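PDB 3OD9: putative exported protein from Aeromonas hydrophila, which inhibits i-type lysozyme in the periplasm, probably shielding the bacterium's cell wall from this class of host enzyme. Local coordinates for the interface of chains A and B. Numbering follows the deposited sequence. Chains: chain A/B, Putative exported protein.

The interface of chains A and B. Residues chain A 21-23, 25, 31, 54; chain B 35, 37, 46, 49.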
loop_
_atom_site.group_PDB
_atom_site.type_symbol
_atom_site.label_atom_id
_atom_site.label_comp_id
_atom_site.label_asym_id
_atom_site.label_seq_id
_atom_site.Cartn_x
_atom_site.Cartn_y
_atom_site.Cartn_z
ATOM N N GLU A 21 -9.408 -0.434 -1.759
ATOM C CA GLU A 21 -9.211 -1.881 -1.738
ATOM C C GLU A 21 -8.255 -2.265 -2.885
ATOM O O GLU A 21 -8.132 -1.536 -3.867
ATOM C CB GLU A 21 -10.552 -2.621 -1.808
ATOM C CG GLU A 21 -11.344 -2.494 -0.509
ATOM C CD GLU A 21 -12.690 -3.210 -0.509
ATOM O OE1 GLU A 21 -13.164 -3.654 -1.577
ATOM O OE2 GLU A 21 -13.292 -3.310 0.583
ATOM N N GLY A 22 -7.545 -3.380 -2.739
ATOM C CA GLY A 22 -6.596 -3.805 -3.756
ATOM C C GLY A 22 -7.236 -4.038 -5.119
ATOM O O GLY A 22 -8.312 -4.643 -5.238
ATOM N N ARG A 23 -6.575 -3.561 -6.170
ATOM C CA ARG A 23 -7.103 -3.719 -7.522
ATOM C C ARG A 23 -7.135 -5.180 -7.976
ATOM O O ARG A 23 -6.161 -5.919 -7.806
ATOM C CB ARG A 23 -6.298 -2.885 -8.518
ATOM C CG ARG A 23 -6.773 -3.032 -9.939
ATOM C CD ARG A 23 -6.206 -1.953 -10.845
ATOM N NE ARG A 23 -6.504 -2.239 -12.246
ATOM C CZ ARG A 23 -6.211 -1.429 -13.258
ATOM N NH1 ARG A 23 -5.608 -0.273 -13.030
ATOM N NH2 ARG A 23 -6.518 -1.779 -14.501
ATOM N N GLU A 25 -8.834 -7.616 -6.773
ATOM C CA GLU A 25 -9.106 -8.555 -5.685
ATOM C C GLU A 25 -10.581 -8.943 -5.609
ATOM O O GLU A 25 -11.450 -8.207 -6.073
ATOM C CB GLU A 25 -8.680 -7.945 -4.348
ATOM C CG GLU A 25 -7.191 -7.701 -4.213
ATOM C CD GLU A 25 -6.829 -7.057 -2.896
ATOM O OE1 GLU A 25 -7.751 -6.611 -2.165
ATOM O OE2 GLU A 25 -5.621 -7.002 -2.584
ATOM N N SER A 31 -6.929 -6.933 0.489
ATOM C CA SER A 31 -6.168 -5.902 1.166
ATOM C C SER A 31 -6.834 -4.552 0.977
ATOM O O SER A 31 -7.755 -4.385 0.156
ATOM C CB SER A 31 -4.759 -5.819 0.575
ATOM O OG SER A 31 -4.796 -5.298 -0.759
ATOM N N VAL A 54 -0.297 -0.746 3.609
ATOM C CA VAL A 54 -1.196 -1.751 3.046
ATOM C C VAL A 54 -1.513 -2.749 4.144
ATOM O O VAL A 54 -0.603 -3.214 4.833
ATOM C CB VAL A 54 -0.574 -2.508 1.866
ATOM C CG1 VAL A 54 -1.613 -3.414 1.209
ATOM C CG2 VAL A 54 -0.022 -1.538 0.846
ATOM N N ARG B 35 2.070 -5.165 -3.897
ATOM C CA ARG B 35 1.262 -6.129 -3.159
ATOM C C ARG B 35 1.635 -7.542 -3.559
ATOM O O ARG B 35 1.704 -7.862 -4.750
ATOM C CB ARG B 35 -0.223 -5.892 -3.419
ATOM C CG ARG B 35 -0.791 -4.644 -2.739
ATOM C CD ARG B 35 -2.184 -4.348 -3.280
ATOM N NE ARG B 35 -3.150 -3.785 -2.336
ATOM C CZ ARG B 35 -3.411 -2.485 -2.176
ATOM N NH1 ARG B 35 -2.723 -1.555 -2.842
ATOM N NH2 ARG B 35 -4.373 -2.122 -1.327
ATOM N N TYR B 37 0.908 -11.698 -3.267
ATOM C CA TYR B 37 -0.139 -12.710 -3.096
ATOM C C TYR B 37 0.500 -14.085 -3.241
ATOM O O TYR B 37 1.544 -14.212 -3.881
ATOM C CB TYR B 37 -1.221 -12.558 -4.169
ATOM C CG TYR B 37 -1.858 -11.193 -4.201
ATOM C CD1 TYR B 37 -3.095 -10.973 -3.599
ATOM C CD2 TYR B 37 -1.228 -10.118 -4.837
ATOM C CE1 TYR B 37 -3.696 -9.719 -3.613
ATOM C CE2 TYR B 37 -1.822 -8.851 -4.862
ATOM C CZ TYR B 37 -3.056 -8.660 -4.243
ATOM O OH TYR B 37 -3.649 -7.423 -4.249
ATOM N N LEU B 46 -5.090 -13.322 -7.400
ATOM C CA LEU B 46 -5.169 -12.300 -6.368
ATOM C C LEU B 46 -6.077 -12.703 -5.202
ATOM O O LEU B 46 -6.535 -11.843 -4.452
ATOM C CB LEU B 46 -5.647 -10.978 -6.976
ATOM C CG LEU B 46 -4.834 -10.488 -8.178
ATOM C CD1 LEU B 46 -5.360 -9.159 -8.706
ATOM C CD2 LEU B 46 -3.358 -10.389 -7.825
ATOM N N PHE B 49 -3.970 -12.645 -0.475
ATOM C CA PHE B 49 -3.056 -11.564 -0.139
ATOM C C PHE B 49 -2.118 -11.948 1.006
ATOM O O PHE B 49 -2.545 -12.558 1.991
ATOM C CB PHE B 49 -3.866 -10.339 0.265
ATOM C CG PHE B 49 -3.032 -9.190 0.726
ATOM C CD1 PHE B 49 -2.284 -8.459 -0.181
ATOM C CD2 PHE B 49 -2.996 -8.835 2.073
ATOM C CE1 PHE B 49 -1.505 -7.391 0.238
ATOM C CE2 PHE B 49 -2.218 -7.773 2.507
ATOM C CZ PHE B 49 -1.477 -7.043 1.581
HETATM O O HOH W 1 -3.617 -5.673 -6.508
#
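The start of strand 30-37 of chain A and the first residues of the loop between strands 16-21 and 30-37 meet strand 30-37 and the start of strand 49-57 of chain B, and A:Ser31 and A:Glu25 there touch B:Arg35, B:Tyr37 and B:Phe49. This patch of the PliI-family protein belongs to a two-fold symmetric interface, so it recurs with the chains exchanged; whether the pair forms in the periplasm the structure alone does not show. The small A:Ser31 does two jobs. Its short side chain presents the methylene CB to the centre of the B:Phe49 ring, 3.4 Å from the centroid, a CH-pi contact. Its hydroxyl OG is set between backbone N and carbonyl carbon (chi1 69°). There OG lies in the guanidinium plane of B:Arg35, at its edge, and accepts a nearly straight 2.7 Å bond from NE. The same OG donates to A:Glu25 OE2 at 2.6 Å. Arginine's flat group bonds at its edge while its faces pack off-centre on carbon: A:Gly22 CA, with no side chain to hinder approach, near one and A:Val54 CG1 near the other. CG1 also touches B:Phe49 CZ. The A:Glu25 carboxylate, whose OE2 accepts from both chains, stands 82° from the B:Tyr37 ring plane. That rigid ring carries its terminal OH across to the anti lone pair of A:Glu25 OE2 at 2.6 Å, while the A:Ser31 hydroxyl comes from the syn side. A:Glu25 OE1 receives A:Ser31 N, 30° out of the carboxylate plane; with the two bonds to OE2 this should restrict the group's rotation. B:Arg35 NE, 4.1 Å from A:Glu25 OE2, may help stabilise a negative charge there. A water links B:Tyr37 OH to A:Arg23 O, and B:Leu46 CD2 packs off-centre on one tyrosine face.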